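Local structure of alpha-glucosidase YIHQ (5AEG) at residues A[345-348]-A[349-353]. The protein hydrolyses sulfoquinovosyl diacylglycerides and simpler sulfoquinovosides such as sulfoquinovosyl glycerol, releasing sulfoquinovose that the bacterium degrades for carbon and sulfur. Sequence-based numbering, arbitrary orientation.
Sequences CEEA and AQHGY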
ATOM      1  N   CYS A 345      -0.330   5.388 -27.808  1.00 27.98           N
ATOM      2  CA  CYS A 345      -0.620   6.800 -27.519  1.00 31.19           C
ATOM      3  C   CYS A 345      -1.240   7.460 -28.768  1.00 36.41           C
ATOM      4  O   CYS A 345      -2.085   8.352 -28.642  1.00 34.55           O
ATOM      5  CB  CYS A 345       0.655   7.572 -27.164  1.00 32.45           C
ATOM      6  SG  CYS A 345       0.366   9.238 -26.454  1.00 33.93           S
ATOM      7  N   GLU A 346      -0.788   7.045 -29.959  1.00 36.89           N
ATOM      8  CA  GLU A 346      -1.351   7.612 -31.221  1.00 40.18           C
ATOM      9  C   GLU A 346      -2.830   7.228 -31.311  1.00 37.60           C
ATOM     10  O   GLU A 346      -3.721   8.051 -31.553  1.00 38.62           O
ATOM     11  CB  GLU A 346      -0.520   7.078 -32.408  1.00 45.39           C
ATOM     12  CG  GLU A 346      -0.969   7.612 -33.780  1.00 59.70           C
ATOM     13  CD  GLU A 346      -0.318   6.867 -34.955  1.00 74.72           C
ATOM     14  OE1 GLU A 346       0.671   6.083 -34.761  1.00 85.41           O
ATOM     15  OE2 GLU A 346      -0.800   7.084 -36.090  1.00 81.86           O
ATOM     16  N   GLU A 347      -3.112   5.961 -31.073  1.00 35.66           N
ATOM     17  CA  GLU A 347      -4.474   5.506 -31.006  1.00 37.17           C
ATOM     18  C   GLU A 347      -5.338   6.272 -29.983  1.00 43.23           C
ATOM     19  O   GLU A 347      -6.446   6.749 -30.289  1.00 41.13           O
ATOM     20  CB  GLU A 347      -4.480   4.002 -30.775  1.00 43.32           C
ATOM     21  CG  GLU A 347      -5.863   3.388 -30.650  1.00 53.21           C
ATOM     22  CD  GLU A 347      -5.847   1.855 -30.658  1.00 59.58           C
ATOM     23  OE1 GLU A 347      -4.915   1.238 -30.091  1.00 58.89           O
ATOM     24  OE2 GLU A 347      -6.793   1.262 -31.211  1.00 62.69           O
ATOM     25  N   ALA A 348      -4.814   6.412 -28.781  1.00 35.14           N
ATOM     26  CA  ALA A 348      -5.416   7.248 -27.768  1.00 38.94           C
ATOM     27  C   ALA A 348      -5.667   8.698 -28.209  1.00 33.34           C
ATOM     28  O   ALA A 348      -6.759   9.217 -28.004  1.00 37.91           O
ATOM     29  CB  ALA A 348      -4.538   7.253 -26.498  1.00 36.68           C
ATOM     30  N   ALA A 349      -4.649   9.336 -28.782  1.00 34.75           N
ATOM     31  CA  ALA A 349      -4.802  10.706 -29.279  1.00 39.59           C
ATOM     32  C   ALA A 349      -5.934  10.726 -30.306  1.00 41.17           C
ATOM     33  O   ALA A 349      -6.775  11.609 -30.268  1.00 39.16           O
ATOM     34  CB  ALA A 349      -3.514  11.246 -29.867  1.00 38.82           C
ATOM     35  N   GLN A 350      -5.999   9.728 -31.173  1.00 42.43           N
ATOM     36  CA  GLN A 350      -7.041   9.729 -32.227  1.00 44.80           C
ATOM     37  C   GLN A 350      -8.434   9.604 -31.692  1.00 44.46           C
ATOM     38  O   GLN A 350      -9.356  10.146 -32.301  1.00 40.13           O
ATOM     39  CB  GLN A 350      -6.890   8.578 -33.190  1.00 49.61           C
ATOM     40  CG  GLN A 350      -5.713   8.673 -34.105  1.00 56.99           C
ATOM     41  CD  GLN A 350      -5.481   7.342 -34.792  1.00 69.24           C
ATOM     42  OE1 GLN A 350      -6.402   6.492 -34.891  1.00 81.03           O
ATOM     43  NE2 GLN A 350      -4.245   7.129 -35.256  1.00 77.44           N
ATOM     44  N   HIS A 351      -8.632   8.852 -30.607  1.00 35.73           N
ATOM     45  CA  HIS A 351      -9.963   8.635 -30.090  1.00 35.39           C
ATOM     46  C   HIS A 351     -10.360   9.528 -28.899  1.00 33.38           C
ATOM     47  O   HIS A 351     -11.450   9.371 -28.372  1.00 34.92           O
ATOM     48  CB  HIS A 351     -10.149   7.186 -29.754  1.00 41.32           C
ATOM     49  CG  HIS A 351     -10.132   6.300 -30.949  1.00 54.70           C
ATOM     50  ND1 HIS A 351      -8.977   6.035 -31.670  1.00 54.97           N
ATOM     51  CD2 HIS A 351     -11.125   5.603 -31.551  1.00 55.13           C
ATOM     52  CE1 HIS A 351      -9.265   5.212 -32.662  1.00 55.59           C
ATOM     53  NE2 HIS A 351     -10.556   4.927 -32.605  1.00 55.99           N
ATOM     54  N   GLY A 352      -9.510  10.472 -28.512  1.00 32.76           N
ATOM     55  CA  GLY A 352      -9.764  11.381 -27.355  1.00 37.79           C
ATOM     56  C   GLY A 352      -9.672  10.616 -25.991  1.00 36.66           C
ATOM     57  O   GLY A 352     -10.379  10.953 -25.035  1.00 36.40           O
ATOM     58  N   TYR A 353      -8.832   9.579 -25.940  1.00 35.33           N
ATOM     59  CA  TYR A 353      -8.668   8.722 -24.728  1.00 34.29           C
ATOM     60  C   TYR A 353      -7.665   9.280 -23.674  1.00 36.21           C
ATOM     61  O   TYR A 353      -7.492   8.667 -22.575  1.00 36.77           O
ATOM     62  CB  TYR A 353      -8.233   7.302 -25.158  1.00 34.72           C
ATOM     63  CG  TYR A 353      -9.263   6.452 -25.929  1.00 36.31           C
ATOM     64  CD1 TYR A 353     -10.608   6.790 -25.963  1.00 41.50           C
ATOM     65  CD2 TYR A 353      -8.873   5.295 -26.631  1.00 41.19           C
ATOM     66  CE1 TYR A 353     -11.539   6.024 -26.639  1.00 42.73           C
ATOM     67  CE2 TYR A 353      -9.806   4.524 -27.322  1.00 41.01           C
ATOM     68  CZ  TYR A 353     -11.139   4.917 -27.308  1.00 45.23           C
ATOM     69  OH  TYR A 353     -12.140   4.237 -27.925  1.00 57.28           O
TER
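Ala348 and Tyr353 meet where helix 343-351, in the TIM-barrel domain of this family 31 glycosidase, closes in a Schellman motif, a textbook way of stopping a helix. Gly352 takes the left-handed conformation (phi 71°), turning the chain back so that Tyr353 N donates to Ala348 O at 2.9 Å, while Gly352 N makes a weak bond to Ala349 O. The same turn sets Tyr353 CB 3.9 Å from Ala348 CB, the apolar contact that usually accompanies this cap. With CG anti to its carbonyl carbon (chi1 -68°), the tyrosine brings one ring face under His351, whose CB sits 3.4 Å above the ring centre. Helix 380-395 packs against both residues of the cap, Trp385 touching Ala348 and meeting the Tyr353 ring. One turn back, Ala349 N binds Cys345 O at 2.7 Å, while the methyl of Ala349 rests against the carbonyl oxygens of Cys345 and Glu346. Glu347 O is gripped twice by His351, through its backbone N and through the ring. The imidazole is thereby tied to the last turn of its own helix: His351 ND1 donates to Glu347 O over 3.0 Å, with that oxygen only 15° out of the ring plane.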